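Local coordinates for protein Bug27 (Bordetella pertussis, PDB 2QPQ), which probably serves as a periplasmic solute-binding receptor of the Bug (TctC) family, trapping a small ligand between two Venus-flytrap domains for uptake, at residues M240-R243 / Q244-Y247; I250-V253 / M254-D257. All coordinates share one frame; numbering follows the deposited sequence.

Interaction 1: residues M240-R243 / Q244-Y247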
loop_
_atom_site.group_PDB
_atom_site.type_symbol
_atom_site.label_atom_id
_atom_site.label_comp_id
_atom_site.label_asym_id
_atom_site.label_seq_id
_atom_site.Cartn_x
_atom_site.Cartn_y
_atom_site.Cartn_z
ATOM N N MET A 240 -9.529 4.462 23.607
ATOM C CA MET A 240 -8.744 5.519 23.036
ATOM C C MET A 240 -7.503 5.792 23.850
ATOM O O MET A 240 -6.454 6.073 23.263
ATOM C CB MET A 240 -9.597 6.795 22.873
ATOM C CG MET A 240 -8.874 7.957 22.139
ATOM S SD MET A 240 -8.260 7.525 20.480
ATOM C CE MET A 240 -9.752 7.631 19.504
ATOM N N ALA A 241 -7.562 5.714 25.175
ATOM C CA ALA A 241 -6.326 5.988 25.977
ATOM C C ALA A 241 -5.183 5.034 25.610
ATOM O O ALA A 241 -3.988 5.417 25.598
ATOM C CB ALA A 241 -6.591 5.918 27.474
ATOM N N VAL A 242 -5.541 3.781 25.365
ATOM C CA VAL A 242 -4.574 2.776 24.907
ATOM C C VAL A 242 -4.073 3.099 23.479
ATOM O O VAL A 242 -2.871 3.090 23.203
ATOM C CB VAL A 242 -5.190 1.343 24.982
ATOM C CG1 VAL A 242 -4.212 0.301 24.430
ATOM C CG2 VAL A 242 -5.611 0.986 26.457
ATOM N N ARG A 243 -4.993 3.393 22.568
ATOM C CA ARG A 243 -4.620 3.802 21.191
ATOM C C ARG A 243 -3.666 5.008 21.192
ATOM O O ARG A 243 -2.701 5.070 20.410
ATOM C CB ARG A 243 -5.891 4.116 20.400
ATOM C CG ARG A 243 -6.745 2.851 20.147
ATOM C CD ARG A 243 -8.118 3.200 19.652
ATOM N NE ARG A 243 -8.079 3.836 18.335
ATOM C CZ ARG A 243 -9.117 4.436 17.766
ATOM N NH1 ARG A 243 -10.300 4.535 18.392
ATOM N NH2 ARG A 243 -8.971 4.970 16.575
ATOM N N GLN A 244 -3.927 5.951 22.093
ATOM C CA GLN A 244 -3.090 7.174 22.213
ATOM C C GLN A 244 -1.732 6.874 22.809
ATOM O O GLN A 244 -0.717 7.405 22.360
ATOM C CB GLN A 244 -3.834 8.264 22.999
ATOM C CG GLN A 244 -4.848 8.907 22.092
ATOM C CD GLN A 244 -5.784 9.875 22.779
ATOM O OE1 GLN A 244 -5.867 9.950 24.017
ATOM N NE2 GLN A 244 -6.521 10.610 21.966
ATOM N N LYS A 245 -1.696 5.963 23.763
ATOM C CA LYS A 245 -0.419 5.512 24.335
ATOM C C LYS A 245 0.479 4.838 23.291
ATOM O O LYS A 245 1.680 5.141 23.178
ATOM C CB LYS A 245 -0.672 4.604 25.545
ATOM C CG LYS A 245 -1.064 5.454 26.748
ATOM C CD LYS A 245 -1.418 4.674 28.028
ATOM C CE LYS A 245 -2.768 3.929 27.927
ATOM N NZ LYS A 245 -2.653 2.621 28.621
ATOM N N LEU A 246 -0.124 3.946 22.507
ATOM C CA LEU A 246 0.553 3.345 21.376
ATOM C C LEU A 246 0.967 4.360 20.316
ATOM O O LEU A 246 2.132 4.351 19.888
ATOM C CB LEU A 246 -0.317 2.251 20.765
ATOM C CG LEU A 246 -0.395 0.946 21.583
ATOM C CD1 LEU A 246 -1.515 0.130 20.987
ATOM C CD2 LEU A 246 0.917 0.153 21.528
ATOM N N TYR A 247 0.029 5.217 19.904
ATOM C CA TYR A 247 0.288 6.306 19.007
ATOM C C TYR A 247 1.506 7.102 19.458
ATOM O O TYR A 247 2.393 7.330 18.650
ATOM C CB TYR A 247 -0.936 7.243 18.762
ATOM C CG TYR A 247 -0.491 8.424 17.886
ATOM C CD1 TYR A 247 -0.564 8.352 16.485
ATOM C CD2 TYR A 247 0.068 9.567 18.460
ATOM C CE1 TYR A 247 -0.097 9.402 15.687
ATOM C CE2 TYR A 247 0.552 10.592 17.677
ATOM C CZ TYR A 247 0.470 10.500 16.297
ATOM O OH TYR A 247 0.962 11.513 15.524
#

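Interaction 2: residues I250-V253 / M254-D257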
loop_
_atom_site.group_PDB
_atom_site.type_symbol
_atom_site.label_atom_id
_atom_site.label_comp_id
_atom_site.label_asym_id
_atom_site.label_seq_id
_atom_site.Cartn_x
_atom_site.Cartn_y
_atom_site.Cartn_z
ATOM N N ILE A 250 4.851 5.144 19.046
ATOM C CA ILE A 250 5.202 4.905 17.649
ATOM C C ILE A 250 5.567 6.209 16.941
ATOM O O ILE A 250 6.484 6.224 16.143
ATOM C CB ILE A 250 4.087 4.129 16.888
ATOM C CG1 ILE A 250 3.858 2.739 17.550
ATOM C CG2 ILE A 250 4.471 3.919 15.452
ATOM C CD1 ILE A 250 2.514 2.109 17.326
ATOM N N ALA A 251 4.870 7.294 17.255
ATOM C CA ALA A 251 5.147 8.596 16.642
ATOM C C ALA A 251 6.546 9.057 17.036
ATOM O O ALA A 251 7.265 9.635 16.213
ATOM C CB ALA A 251 4.092 9.620 17.048
ATOM N N LYS A 252 6.953 8.771 18.275
ATOM C CA LYS A 252 8.307 9.055 18.729
ATOM C C LYS A 252 9.383 8.305 17.915
ATOM O O LYS A 252 10.396 8.894 17.543
ATOM C CB LYS A 252 8.460 8.789 20.239
ATOM C CG LYS A 252 8.059 10.019 21.069
ATOM C CD LYS A 252 7.674 9.672 22.501
ATOM C CE LYS A 252 7.058 10.884 23.249
ATOM N NZ LYS A 252 6.289 10.491 24.509
ATOM N N VAL A 253 9.138 7.030 17.622
ATOM C CA VAL A 253 9.978 6.273 16.687
ATOM C C VAL A 253 10.036 6.915 15.308
ATOM O O VAL A 253 11.120 7.083 14.750
ATOM C CB VAL A 253 9.526 4.792 16.533
ATOM C CG1 VAL A 253 10.355 4.099 15.444
ATOM C CG2 VAL A 253 9.680 4.057 17.833
ATOM N N MET A 254 8.883 7.268 14.752
ATOM C CA MET A 254 8.840 7.831 13.414
ATOM C C MET A 254 9.568 9.185 13.332
ATOM O O MET A 254 10.158 9.526 12.286
ATOM C CB MET A 254 7.408 7.920 12.884
ATOM C CG MET A 254 6.717 6.549 12.781
ATOM S SD MET A 254 7.580 5.435 11.656
ATOM C CE MET A 254 8.307 4.254 12.707
ATOM N N GLN A 255 9.568 9.913 14.449
ATOM C CA GLN A 255 10.245 11.214 14.545
ATOM C C GLN A 255 11.782 11.141 14.551
ATOM O O GLN A 255 12.447 12.165 14.402
ATOM C CB GLN A 255 9.749 11.940 15.793
ATOM C CG GLN A 255 8.332 12.481 15.636
ATOM C CD GLN A 255 7.706 12.847 16.968
ATOM O OE1 GLN A 255 8.409 12.963 17.998
ATOM N NE2 GLN A 255 6.381 13.034 16.971
ATOM N N ARG A 256 12.349 9.961 14.761
ATOM C CA ARG A 256 13.801 9.800 14.769
ATOM C C ARG A 256 14.407 10.299 13.445
ATOM O O ARG A 256 13.846 10.023 12.383
ATOM C CB ARG A 256 14.164 8.334 14.996
ATOM C CG ARG A 256 13.761 7.773 16.335
ATOM C CD ARG A 256 14.145 6.331 16.386
ATOM N NE ARG A 256 15.591 6.175 16.241
ATOM C CZ ARG A 256 16.441 5.940 17.246
ATOM N NH1 ARG A 256 15.995 5.810 18.487
ATOM N NH2 ARG A 256 17.742 5.800 17.005
ATOM N N ASP A 257 15.518 11.060 13.501
ATOM C CA ASP A 257 16.229 11.488 12.275
ATOM C C ASP A 257 16.606 10.281 11.421
ATOM O O ASP A 257 16.445 10.288 10.194
ATOM C CB ASP A 257 17.561 12.200 12.604
ATOM C CG ASP A 257 17.390 13.546 13.230
ATOM O OD1 ASP A 257 16.343 14.214 13.047
ATOM O OD2 ASP A 257 18.381 13.966 13.887
#

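Interaction 1: residues M240-R243 / Q244-Y247
Met240 starts the first turn of helix 240-254, and its carbonyl O takes the backbone N of Gln244 at 2.8 Å. The same pair meets again through its side chains. With CG anti to the backbone N (chi1 -175°), Met240 turns its CG to the amide end of Gln244, 3.6 Å from NE2, while SD lies 3.8 Å from that same nitrogen; the two chains run askew to each other, in van der Waals contact. The methionine chain bends at both chi2 and chi3, which lays its CE over one face of the Arg243 guanidinium, 3.3 Å above the plane and displaced toward the rim.

Ala241 O accepts Lys245 N, the donor standing 35° out of the carbonyl plane. The lysine chain curls over this same oxygen, its CG 3.1 Å from Ala241 O; the placing of its far end is doubtful.

Val242 receives Leu246 N on its carbonyl in an almost straight bond (N-H...O 176°). Val242 CG1 lies 4.4 Å from Leu246 CD1, a loose apolar touch.

Arg243 O closes the series with Tyr247 N at 2.8 Å. The polar ends of both side chains are held elsewhere: Arg243 NE by Ala95 O in strand 93-109, and Tyr247 OH by Ser272 O of strand 269-273. Four successive i to i+4 bonds hold these first two turns, while the side chains add mainly dispersion, and the long arms of Arg243 and Tyr247 tie the helix to the neighbouring sheet.

Interaction 2: residues I250-V253 / M254-D257
Ala251 O accepts the backbone N of Gln255 at 2.9 Å, and the side chain of the same glutamine runs alongside this oxygen. Gln255 CG, turned beside its own backbone N (chi1 -74°), comes to 3.1 Å from Ala251 O. The amide carbon CD of Gln255 lies 3.3 Å from Ala251 O. One turn-bond earlier, Ile250 O receives Met254 N at 3.0 Å, with the donor in the carbonyl plane.

Here helix 240-254 runs out. Instead of another i to i+4 bond, Arg256 N bonds to Val253 O, three residues back, at 3.1 Å and from well above the carbonyl plane, 60° out of it. This marks the change from helix to the short link before helix 257-266, where Arg256 occupies the N-cap position and its NE forms a salt bridge with Asp258.

On the buried side, Met254 bends at chi2 and chi3, bringing its CE against Val253 CG1 at 3.4 Å, closer than a usual methyl contact, with chi3 at 109° also off a staggered position. Met254 CG also packs loosely on Ile250 CG2. Val253 and Met254 meet helix 21-35, Val253 touching Tyr32 and Leu33 and Met254 touching Ile29, while Ile250 and Met254 both lean on Val99 of strand 93-109.

Both interactions belong to helix 240-254, interaction 1 in its first two turns and interaction 2 at its far end, their centres about 15 Å apart and on the same side of the chain's centre. Interaction 1 is a surface contact, rich in long polar chains, with Leu246 its one buried residue. Interaction 2 is partly buried, and most of its side-chain packing is apolar. Both touch strand 93-109, but the other neighbours differ: strand 227-235 and Pro275 of helix 275-296 at residues 240-247, helix 21-35 at residues 250-257. Backbone bonding changes too, from unbroken i to i+4 spacing to a shorter final link leading into helix 257-266.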